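Local atomic coordinates of diol-dehydratase (Roseburia inulinivorans, PDB entry 5I2A), a protein that catalyses the dehydration of 1,2-propanediol as a B12-independent member of the glycyl radical enzyme family. Residues M26-E35 against P110-L121; P89-E97 against D125-S134. All coordinates share one frame; numbering follows the deposited sequence.

Contact 1 of 2, residues M26-E35 against P110-L121; sequences MPEIEAARAE and PFYISEETKKRL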
loop_
_atom_site.group_PDB
_atom_site.type_symbol
_atom_site.label_atom_id
_atom_site.label_comp_id
_atom_site.label_asym_id
_atom_site.label_seq_id
_atom_site.Cartn_x
_atom_site.Cartn_y
_atom_site.Cartn_z
ATOM N N MET A 26 28.173 -9.925 -29.983
ATOM C CA MET A 26 27.783 -10.167 -28.593
ATOM C C MET A 26 26.495 -9.462 -28.214
ATOM O O MET A 26 26.258 -8.343 -28.656
ATOM C CB MET A 26 28.857 -9.663 -27.629
ATOM C CG MET A 26 29.943 -10.606 -27.308
ATOM S SD MET A 26 30.671 -10.033 -25.775
ATOM C CE MET A 26 29.464 -10.619 -24.622
ATOM N N PRO A 27 25.681 -10.106 -27.370
ATOM C CA PRO A 27 24.607 -9.360 -26.709
ATOM C C PRO A 27 25.168 -8.159 -25.953
ATOM O O PRO A 27 26.250 -8.248 -25.366
ATOM C CB PRO A 27 24.007 -10.387 -25.744
ATOM C CG PRO A 27 24.299 -11.703 -26.379
ATOM C CD PRO A 27 25.680 -11.526 -26.977
ATOM N N GLU A 28 24.453 -7.045 -26.000
ATOM C CA GLU A 28 24.908 -5.818 -25.358
ATOM C C GLU A 28 23.860 -5.231 -24.415
ATOM O O GLU A 28 22.689 -5.189 -24.744
ATOM C CB GLU A 28 25.285 -4.766 -26.414
ATOM C CG GLU A 28 25.607 -3.390 -25.826
ATOM C CD GLU A 28 26.079 -2.380 -26.880
ATOM O OE1 GLU A 28 25.945 -2.676 -28.079
ATOM O OE2 GLU A 28 26.586 -1.300 -26.501
ATOM N N ILE A 29 24.308 -4.763 -23.256
ATOM C CA ILE A 29 23.466 -4.031 -22.306
ATOM C C ILE A 29 23.308 -2.554 -22.717
ATOM O O ILE A 29 24.302 -1.865 -22.976
ATOM C CB ILE A 29 24.065 -4.110 -20.881
ATOM C CG1 ILE A 29 24.080 -5.551 -20.395
ATOM C CG2 ILE A 29 23.314 -3.195 -19.906
ATOM C CD1 ILE A 29 25.024 -5.802 -19.228
ATOM N N GLU A 30 22.067 -2.076 -22.774
ATOM C CA GLU A 30 21.784 -0.687 -23.136
ATOM C C GLU A 30 21.112 0.095 -21.992
ATOM O O GLU A 30 20.388 -0.473 -21.172
ATOM C CB GLU A 30 20.932 -0.639 -24.408
ATOM C CG GLU A 30 21.688 -1.263 -25.585
ATOM C CD GLU A 30 20.972 -1.240 -26.925
ATOM O OE1 GLU A 30 19.836 -0.721 -27.053
ATOM O OE2 GLU A 30 21.581 -1.772 -27.875
ATOM N N ALA A 31 21.358 1.400 -21.957
ATOM C CA ALA A 31 21.006 2.235 -20.811
ATOM C C ALA A 31 19.725 3.040 -20.991
ATOM O O ALA A 31 19.252 3.643 -20.037
ATOM C CB ALA A 31 22.157 3.182 -20.497
ATOM N N ALA A 32 19.172 3.060 -22.202
ATOM C CA ALA A 32 18.056 3.956 -22.490
ATOM C C ALA A 32 16.828 3.736 -21.575
ATOM O O ALA A 32 16.236 4.703 -21.120
ATOM C CB ALA A 32 17.646 3.831 -23.939
ATOM N N ARG A 33 16.437 2.489 -21.326
ATOM C CA ARG A 33 15.259 2.245 -20.482
ATOM C C ARG A 33 15.454 2.821 -19.082
ATOM O O ARG A 33 14.555 3.451 -18.531
ATOM C CB ARG A 33 14.932 0.748 -20.366
ATOM C CG ARG A 33 13.571 0.485 -19.698
ATOM C CD ARG A 33 13.260 -1.011 -19.516
ATOM N NE ARG A 33 11.994 -1.191 -18.806
ATOM C CZ ARG A 33 11.843 -1.025 -17.492
ATOM N NH1 ARG A 33 12.884 -0.706 -16.735
ATOM N NH2 ARG A 33 10.652 -1.211 -16.928
ATOM N N ALA A 34 16.630 2.586 -18.515
ATOM C CA ALA A 34 16.911 3.029 -17.158
ATOM C C ALA A 34 16.848 4.547 -17.090
ATOM O O ALA A 34 16.315 5.111 -16.142
ATOM C CB ALA A 34 18.264 2.520 -16.700
ATOM N N GLU A 35 17.373 5.211 -18.116
ATOM C CA GLU A 35 17.293 6.667 -18.173
ATOM C C GLU A 35 15.845 7.145 -18.263
ATOM O O GLU A 35 15.456 8.097 -17.596
ATOM C CB GLU A 35 18.094 7.207 -19.361
ATOM C CG GLU A 35 19.589 7.061 -19.153
ATOM C CD GLU A 35 20.411 7.652 -20.282
ATOM O OE1 GLU A 35 19.910 7.737 -21.414
ATOM O OE2 GLU A 35 21.560 8.041 -20.018
ATOM N N PRO A 110 27.582 -14.068 -20.921
ATOM C CA PRO A 110 28.261 -12.765 -20.919
ATOM C C PRO A 110 27.516 -11.712 -21.748
ATOM O O PRO A 110 26.797 -12.056 -22.684
ATOM C CB PRO A 110 29.633 -13.078 -21.536
ATOM C CG PRO A 110 29.362 -14.300 -22.448
ATOM C CD PRO A 110 28.344 -15.102 -21.657
ATOM N N PHE A 111 27.682 -10.445 -21.380
ATOM C CA PHE A 111 27.116 -9.311 -22.111
ATOM C C PHE A 111 28.181 -8.228 -22.298
ATOM O O PHE A 111 28.920 -7.929 -21.361
ATOM C CB PHE A 111 25.928 -8.684 -21.365
ATOM C CG PHE A 111 24.633 -9.434 -21.486
ATOM C CD1 PHE A 111 24.383 -10.551 -20.705
ATOM C CD2 PHE A 111 23.642 -8.984 -22.339
ATOM C CE1 PHE A 111 23.169 -11.230 -20.787
ATOM C CE2 PHE A 111 22.431 -9.668 -22.440
ATOM C CZ PHE A 111 22.198 -10.795 -21.656
ATOM N N TYR A 112 28.237 -7.615 -23.476
ATOM C CA TYR A 112 29.097 -6.451 -23.660
ATOM C C TYR A 112 28.437 -5.216 -23.067
ATOM O O TYR A 112 27.235 -5.045 -23.178
ATOM C CB TYR A 112 29.416 -6.214 -25.145
ATOM C CG TYR A 112 30.073 -4.867 -25.420
ATOM C CD1 TYR A 112 31.372 -4.601 -25.007
ATOM C CD2 TYR A 112 29.392 -3.869 -26.095
ATOM C CE1 TYR A 112 31.979 -3.363 -25.262
ATOM C CE2 TYR A 112 29.979 -2.636 -26.350
ATOM C CZ TYR A 112 31.271 -2.391 -25.935
ATOM O OH TYR A 112 31.837 -1.170 -26.200
ATOM N N ILE A 113 29.224 -4.371 -22.411
ATOM C CA ILE A 113 28.731 -3.079 -21.967
ATOM C C ILE A 113 29.811 -2.003 -22.174
ATOM O O ILE A 113 30.954 -2.162 -21.750
ATOM C CB ILE A 113 28.261 -3.123 -20.481
ATOM C CG1 ILE A 113 27.689 -1.770 -20.053
ATOM C CG2 ILE A 113 29.383 -3.576 -19.549
ATOM C CD1 ILE A 113 27.062 -1.784 -18.632
ATOM N N SER A 114 29.435 -0.925 -22.853
ATOM C CA SER A 114 30.388 0.116 -23.233
ATOM C C SER A 114 30.684 1.019 -22.056
ATOM O O SER A 114 29.935 1.032 -21.083
ATOM C CB SER A 114 29.856 0.949 -24.393
ATOM O OG SER A 114 28.803 1.798 -23.964
ATOM N N GLU A 115 31.771 1.783 -22.157
ATOM C CA GLU A 115 32.137 2.709 -21.097
ATOM C C GLU A 115 31.070 3.772 -20.950
ATOM O O GLU A 115 30.751 4.173 -19.844
ATOM C CB GLU A 115 33.509 3.356 -21.360
ATOM C CG GLU A 115 34.676 2.376 -21.274
ATOM C CD GLU A 115 34.667 1.576 -19.988
ATOM O OE1 GLU A 115 34.582 0.334 -20.055
ATOM O OE2 GLU A 115 34.727 2.187 -18.906
ATOM N N GLU A 116 30.504 4.227 -22.062
ATOM C CA GLU A 116 29.472 5.251 -21.978
ATOM C C GLU A 116 28.192 4.686 -21.345
ATOM O O GLU A 116 27.503 5.385 -20.601
ATOM C CB GLU A 116 29.178 5.837 -23.357
ATOM C CG GLU A 116 28.127 6.939 -23.359
ATOM C CD GLU A 116 28.559 8.194 -22.612
ATOM O OE1 GLU A 116 29.778 8.389 -22.390
ATOM O OE2 GLU A 116 27.671 8.995 -22.249
ATOM N N THR A 117 27.880 3.423 -21.625
ATOM C CA THR A 117 26.702 2.804 -21.012
ATOM C C THR A 117 26.894 2.687 -19.500
ATOM O O THR A 117 25.989 3.005 -18.749
ATOM C CB THR A 117 26.391 1.433 -21.628
ATOM O OG1 THR A 117 25.982 1.625 -22.986
ATOM C CG2 THR A 117 25.242 0.725 -20.870
ATOM N N LYS A 118 28.084 2.291 -19.055
ATOM C CA LYS A 118 28.372 2.259 -17.625
ATOM C C LYS A 118 28.102 3.618 -16.968
ATOM O O LYS A 118 27.450 3.694 -15.923
ATOM C CB LYS A 118 29.816 1.846 -17.362
ATOM C CG LYS A 118 30.176 0.419 -17.784
ATOM C CD LYS A 118 31.674 0.202 -17.607
ATOM C CE LYS A 118 32.167 -1.109 -18.211
ATOM N NZ LYS A 118 33.638 -1.280 -17.955
ATOM N N LYS A 119 28.601 4.687 -17.583
ATOM C CA LYS A 119 28.418 6.023 -17.021
ATOM C C LYS A 119 26.948 6.409 -16.956
ATOM O O LYS A 119 26.497 6.978 -15.969
ATOM C CB LYS A 119 29.196 7.073 -17.821
ATOM C CG LYS A 119 30.712 6.899 -17.758
ATOM C CD LYS A 119 31.176 6.344 -16.400
ATOM C CE LYS A 119 31.214 7.425 -15.307
ATOM N NZ LYS A 119 31.874 6.951 -14.053
ATOM N N ARG A 120 26.207 6.110 -18.015
ATOM C CA ARG A 120 24.795 6.433 -18.036
ATOM C C ARG A 120 23.996 5.642 -16.995
ATOM O O ARG A 120 23.090 6.184 -16.375
ATOM C CB ARG A 120 24.233 6.192 -19.421
ATOM C CG ARG A 120 24.885 7.067 -20.469
ATOM C CD ARG A 120 23.909 7.423 -21.543
ATOM N NE ARG A 120 23.912 6.474 -22.616
ATOM C CZ ARG A 120 22.854 6.146 -23.342
ATOM N NH1 ARG A 120 21.663 6.664 -23.089
ATOM N NH2 ARG A 120 23.000 5.280 -24.327
ATOM N N LEU A 121 24.337 4.370 -16.808
ATOM C CA LEU A 121 23.655 3.548 -15.816
ATOM C C LEU A 121 23.942 4.061 -14.410
ATOM O O LEU A 121 23.047 4.084 -13.575
ATOM C CB LEU A 121 24.057 2.068 -15.936
ATOM C CG LEU A 121 23.484 1.336 -17.148
ATOM C CD1 LEU A 121 23.956 -0.116 -17.225
ATOM C CD2 LEU A 121 21.956 1.410 -17.143
HETATM O O HOH W 1 26.625 -0.773 -23.884
HETATM O O HOH W 2 23.324 2.301 -23.863
HETATM O O HOH W 3 22.082 8.558 -17.586
#
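A single parallel beta bridge pairs Glu28 with Tyr112, an example of two extended chains tied by their backbones shortly before each runs into a helix. Tyr112 supplies both bonds: its N donates to Pro27 O at 2.8 Å, and its O receives Ile29 N at 2.9 Å. Because Glu28 holds CG anti to its own N (chi1 173°) and then runs straight, the side chain lies alongside the Tyr112 ring, with OE2 3.6 Å from Tyr112 CE2 and the carboxylate turned 63° from the ring plane. Ile29 serves a buried apolar group, its CD1 touching Phe111 CB at 3.7 Å while its CG2 approaches Leu121 CD1. Past the bridge, Ser114 takes the N-cap position of helix 115-125. One water there donates to Glu28 OE2 and Ile29 O and accepts from Ser114 N and Thr117 OG1, so the pair stays linked where direct backbone bonds stop. Helix 115-125 then packs on the chain leading into helix 32-43, with Ala31 CB against Leu121 CD2 at 3.8 Å. Arg120, bent at chi2 and chi3, lays one guanidinium face over Ala31 CB and brings NH1 edge-on to Glu35 OE1 at 2.7 Å, a salt bridge whose hydrogen bond is weak (127° at the proton). A leucine in place of Arg120 would probably leave the Glu35 carboxylate without its cationic mate and Ala31 CB without that flat cover.

Contact 2 of 2, residues P89-E97 against D125-S134; sequences PEFSYEWLE and DAYWKGKTTS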
loop_
_atom_site.group_PDB
_atom_site.type_symbol
_atom_site.label_atom_id
_atom_site.label_comp_id
_atom_site.label_asym_id
_atom_site.label_seq_id
_atom_site.Cartn_x
_atom_site.Cartn_y
_atom_site.Cartn_z
ATOM N N PRO A 89 16.149 -1.060 -13.205
ATOM C CA PRO A 89 16.595 -0.657 -11.868
ATOM C C PRO A 89 15.459 -0.581 -10.846
ATOM O O PRO A 89 15.748 -0.525 -9.653
ATOM C CB PRO A 89 17.200 0.736 -12.103
ATOM C CG PRO A 89 16.475 1.262 -13.285
ATOM C CD PRO A 89 16.267 0.040 -14.177
ATOM N N GLU A 90 14.204 -0.577 -11.293
ATOM C CA GLU A 90 13.076 -0.564 -10.358
ATOM C C GLU A 90 13.073 -1.835 -9.493
ATOM O O GLU A 90 12.516 -1.847 -8.400
ATOM C CB GLU A 90 11.736 -0.415 -11.096
ATOM C CG GLU A 90 11.325 -1.603 -11.971
ATOM C CD GLU A 90 11.705 -1.431 -13.449
ATOM O OE1 GLU A 90 10.910 -1.819 -14.326
ATOM O OE2 GLU A 90 12.800 -0.911 -13.728
ATOM N N PHE A 91 13.697 -2.902 -9.983
ATOM C CA PHE A 91 13.762 -4.148 -9.215
ATOM C C PHE A 91 15.091 -4.252 -8.480
ATOM O O PHE A 91 15.107 -4.445 -7.276
ATOM C CB PHE A 91 13.539 -5.366 -10.118
ATOM C CG PHE A 91 12.232 -5.323 -10.865
ATOM C CD1 PHE A 91 11.028 -5.393 -10.184
ATOM C CD2 PHE A 91 12.208 -5.179 -12.246
ATOM C CE1 PHE A 91 9.808 -5.322 -10.866
ATOM C CE2 PHE A 91 11.005 -5.119 -12.936
ATOM C CZ PHE A 91 9.806 -5.191 -12.254
ATOM N N SER A 92 16.197 -4.110 -9.208
ATOM C CA SER A 92 17.532 -4.092 -8.610
ATOM C C SER A 92 18.548 -3.583 -9.625
ATOM O O SER A 92 18.283 -3.596 -10.826
ATOM C CB SER A 92 17.947 -5.476 -8.122
ATOM O OG SER A 92 18.186 -6.337 -9.223
ATOM N N TYR A 93 19.706 -3.139 -9.140
ATOM C CA TYR A 93 20.767 -2.685 -10.038
ATOM C C TYR A 93 22.168 -2.812 -9.444
ATOM O O TYR A 93 23.142 -2.783 -10.185
ATOM C CB TYR A 93 20.537 -1.233 -10.443
ATOM C CG TYR A 93 20.695 -0.286 -9.284
ATOM C CD1 TYR A 93 21.949 0.218 -8.939
ATOM C CD2 TYR A 93 19.595 0.092 -8.518
ATOM C CE1 TYR A 93 22.110 1.080 -7.859
ATOM C CE2 TYR A 93 19.744 0.962 -7.432
ATOM C CZ TYR A 93 21.000 1.448 -7.114
ATOM O OH TYR A 93 21.163 2.297 -6.052
ATOM N N GLU A 94 22.282 -2.898 -8.119
ATOM C CA GLU A 94 23.602 -2.926 -7.514
ATOM C C GLU A 94 24.422 -4.110 -8.031
ATOM O O GLU A 94 25.626 -3.977 -8.198
ATOM C CB GLU A 94 23.517 -2.953 -5.980
ATOM C CG GLU A 94 23.191 -1.573 -5.400
ATOM C CD GLU A 94 23.090 -1.539 -3.883
ATOM O OE1 GLU A 94 23.368 -2.557 -3.226
ATOM O OE2 GLU A 94 22.729 -0.473 -3.347
ATOM N N TRP A 95 23.773 -5.248 -8.303
ATOM C CA TRP A 95 24.499 -6.418 -8.821
ATOM C C TRP A 95 25.172 -6.088 -10.150
ATOM O O TRP A 95 26.265 -6.561 -10.438
ATOM C CB TRP A 95 23.561 -7.628 -8.999
ATOM C CG TRP A 95 22.478 -7.409 -10.029
ATOM C CD1 TRP A 95 21.205 -6.973 -9.794
ATOM C CD2 TRP A 95 22.575 -7.600 -11.449
ATOM N NE1 TRP A 95 20.506 -6.881 -10.970
ATOM C CE2 TRP A 95 21.320 -7.264 -12.002
ATOM C CE3 TRP A 95 23.594 -8.025 -12.304
ATOM C CZ2 TRP A 95 21.062 -7.326 -13.370
ATOM C CZ3 TRP A 95 23.336 -8.095 -13.664
ATOM C CH2 TRP A 95 22.082 -7.754 -14.183
ATOM N N LEU A 96 24.508 -5.275 -10.958
ATOM C CA LEU A 96 24.968 -4.999 -12.311
ATOM C C LEU A 96 26.150 -4.035 -12.293
ATOM O O LEU A 96 27.128 -4.235 -12.999
ATOM C CB LEU A 96 23.817 -4.446 -13.161
ATOM C CG LEU A 96 24.192 -3.973 -14.566
ATOM C CD1 LEU A 96 24.915 -5.071 -15.352
ATOM C CD2 LEU A 96 22.959 -3.490 -15.308
ATOM N N GLU A 97 26.053 -2.993 -11.478
ATOM C CA GLU A 97 27.161 -2.074 -11.304
ATOM C C GLU A 97 28.388 -2.811 -10.794
ATOM O O GLU A 97 29.486 -2.510 -11.213
ATOM C CB GLU A 97 26.783 -0.939 -10.351
ATOM C CG GLU A 97 25.695 -0.052 -10.906
ATOM C CD GLU A 97 25.435 1.163 -10.035
ATOM O OE1 GLU A 97 26.084 1.288 -8.986
ATOM O OE2 GLU A 97 24.589 1.989 -10.409
ATOM N N ASP A 125 20.862 4.951 -12.211
ATOM C CA ASP A 125 20.617 4.037 -11.098
ATOM C C ASP A 125 20.557 4.753 -9.742
ATOM O O ASP A 125 19.866 4.303 -8.829
ATOM C CB ASP A 125 21.704 2.966 -11.002
ATOM C CG ASP A 125 21.677 1.958 -12.145
ATOM O OD1 ASP A 125 20.687 1.861 -12.886
ATOM O OD2 ASP A 125 22.686 1.246 -12.283
ATOM N N ALA A 126 21.315 5.840 -9.601
ATOM C CA ALA A 126 21.442 6.504 -8.312
ATOM C C ALA A 126 20.077 6.893 -7.761
ATOM O O ALA A 126 19.864 6.881 -6.562
ATOM C CB ALA A 126 22.344 7.736 -8.421
ATOM N N TYR A 127 19.159 7.221 -8.655
ATOM C CA TYR A 127 17.801 7.557 -8.280
ATOM C C TYR A 127 17.069 6.417 -7.560
ATOM O O TYR A 127 16.219 6.667 -6.706
ATOM C CB TYR A 127 16.996 7.955 -9.517
ATOM C CG TYR A 127 15.566 8.315 -9.174
ATOM C CD1 TYR A 127 15.260 9.542 -8.591
ATOM C CD2 TYR A 127 14.535 7.420 -9.398
ATOM C CE1 TYR A 127 13.958 9.871 -8.262
ATOM C CE2 TYR A 127 13.242 7.730 -9.068
ATOM C CZ TYR A 127 12.958 8.962 -8.508
ATOM O OH TYR A 127 11.666 9.267 -8.202
ATOM N N TRP A 128 17.396 5.178 -7.921
ATOM C CA TRP A 128 16.633 4.015 -7.475
ATOM C C TRP A 128 17.121 3.465 -6.148
ATOM O O TRP A 128 16.496 2.576 -5.579
ATOM C CB TRP A 128 16.639 2.926 -8.569
ATOM C CG TRP A 128 15.796 3.408 -9.696
ATOM C CD1 TRP A 128 16.220 4.079 -10.812
ATOM C CD2 TRP A 128 14.366 3.354 -9.778
ATOM N NE1 TRP A 128 15.146 4.422 -11.586
ATOM C CE2 TRP A 128 13.994 3.990 -10.974
ATOM C CE3 TRP A 128 13.364 2.818 -8.958
ATOM C CZ2 TRP A 128 12.670 4.106 -11.375
ATOM C CZ3 TRP A 128 12.054 2.929 -9.357
ATOM C CH2 TRP A 128 11.715 3.570 -10.560
ATOM N N LYS A 129 18.223 4.014 -5.647
ATOM C CA LYS A 129 18.718 3.640 -4.326
ATOM C C LYS A 129 17.619 3.874 -3.293
ATOM O O LYS A 129 17.070 4.955 -3.211
ATOM C CB LYS A 129 19.969 4.436 -3.964
ATOM C CG LYS A 129 20.527 4.124 -2.589
ATOM C CD LYS A 129 20.984 2.683 -2.508
ATOM C CE LYS A 129 21.759 2.419 -1.215
ATOM N NZ LYS A 129 22.265 1.018 -1.149
ATOM N N GLY A 130 17.282 2.845 -2.528
ATOM C CA GLY A 130 16.190 2.951 -1.579
ATOM C C GLY A 130 14.791 2.954 -2.186
ATOM O O GLY A 130 13.829 3.250 -1.492
ATOM N N LYS A 131 14.658 2.624 -3.467
ATOM C CA LYS A 131 13.338 2.601 -4.091
ATOM C C LYS A 131 13.022 1.286 -4.803
ATOM O O LYS A 131 12.001 1.185 -5.486
ATOM C CB LYS A 131 13.195 3.745 -5.111
ATOM C CG LYS A 131 13.406 5.162 -4.572
ATOM C CD LYS A 131 13.087 6.206 -5.662
ATOM C CE LYS A 131 13.224 7.626 -5.154
ATOM N NZ LYS A 131 14.614 7.916 -4.697
ATOM N N THR A 132 13.904 0.296 -4.688
ATOM C CA THR A 132 13.757 -0.929 -5.474
ATOM C C THR A 132 12.825 -1.928 -4.784
ATOM O O THR A 132 12.666 -1.897 -3.558
ATOM C CB THR A 132 15.117 -1.613 -5.710
ATOM O OG1 THR A 132 15.669 -1.993 -4.447
ATOM C CG2 THR A 132 16.092 -0.683 -6.416
ATOM N N THR A 133 12.233 -2.829 -5.563
ATOM C CA THR A 133 11.460 -3.906 -4.970
ATOM C C THR A 133 12.369 -4.778 -4.128
ATOM O O THR A 133 11.978 -5.222 -3.054
ATOM C CB THR A 133 10.744 -4.778 -6.027
ATOM O OG1 THR A 133 11.697 -5.315 -6.956
ATOM C CG2 THR A 133 9.695 -3.962 -6.764
ATOM N N SER A 134 13.596 -5.006 -4.602
ATOM C CA SER A 134 14.479 -5.944 -3.927
ATOM C C SER A 134 14.797 -5.480 -2.502
ATOM O O SER A 134 14.845 -6.292 -1.587
ATOM C CB SER A 134 15.775 -6.164 -4.723
ATOM O OG SER A 134 16.502 -4.971 -4.890
HETATM O O HOH W 4 10.594 -0.187 -7.530
#
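Tyr93 projects into the turn that follows helix 115-125 and meets a new partner at nearly every step outward. Its CG sits between the backbone N and carbonyl carbon (chi1 67°), which turns the ring toward 125-134. CB lies 3.8 Å from Asp125 OD2. Farther out, Asp125 CB stands over one ring face, 3.4 Å from Tyr93 CD1, in a CH-pi contact; Thr132 CG2 comes up at the ring edge, and Trp128 CB approaches CE2 obliquely. At the tip, Tyr93 OH rests 3.2 Å from Lys129 CB. Tyr93 is also the N-cap residue of helix 94-97, and the facing segment has its own helix start: Thr132 N-caps helix 133-139, whose first turn catches carbonyls of 89-97. Phe91 O is gripped twice by Ser134, from OG at 2.8 Å and from N at 3.1 Å, both in the carbonyl plane, while Thr133 N donates to Glu90 O. Beside this, Pro89 CG and Glu90 CA lie over the same face of the Trp128 indole as CH-pi donors, and Trp128 NE1 bonds to Thr38 of helix 32-43. Toward the surface, Lys129 NZ forms a salt bridge with Glu94 OE2 at 2.7 Å, approaching nearly end-on to the C-O bond.

How the contacts relate
The two contacts interleave along the chain, 26-35 and 89-97 being followed by their respective partners 110-121 and 125-134, so the connections cross. Their centres lie 15 Å apart, on the same side of the chain's centre, and all four segments belong to the part of the chain related to pyruvate formate lyase. Helix 115-125 belongs to both, with most of its length in contact 1 and its last residue, Asp125, in contact 2. Leu96 of helix 94-97 packs against Ile29 and Leu121, and Arg33 of helix 32-43 makes a salt bridge to Glu90. Contacts 1 and 2 thus form one continuous patch of packing among the chain's early helices.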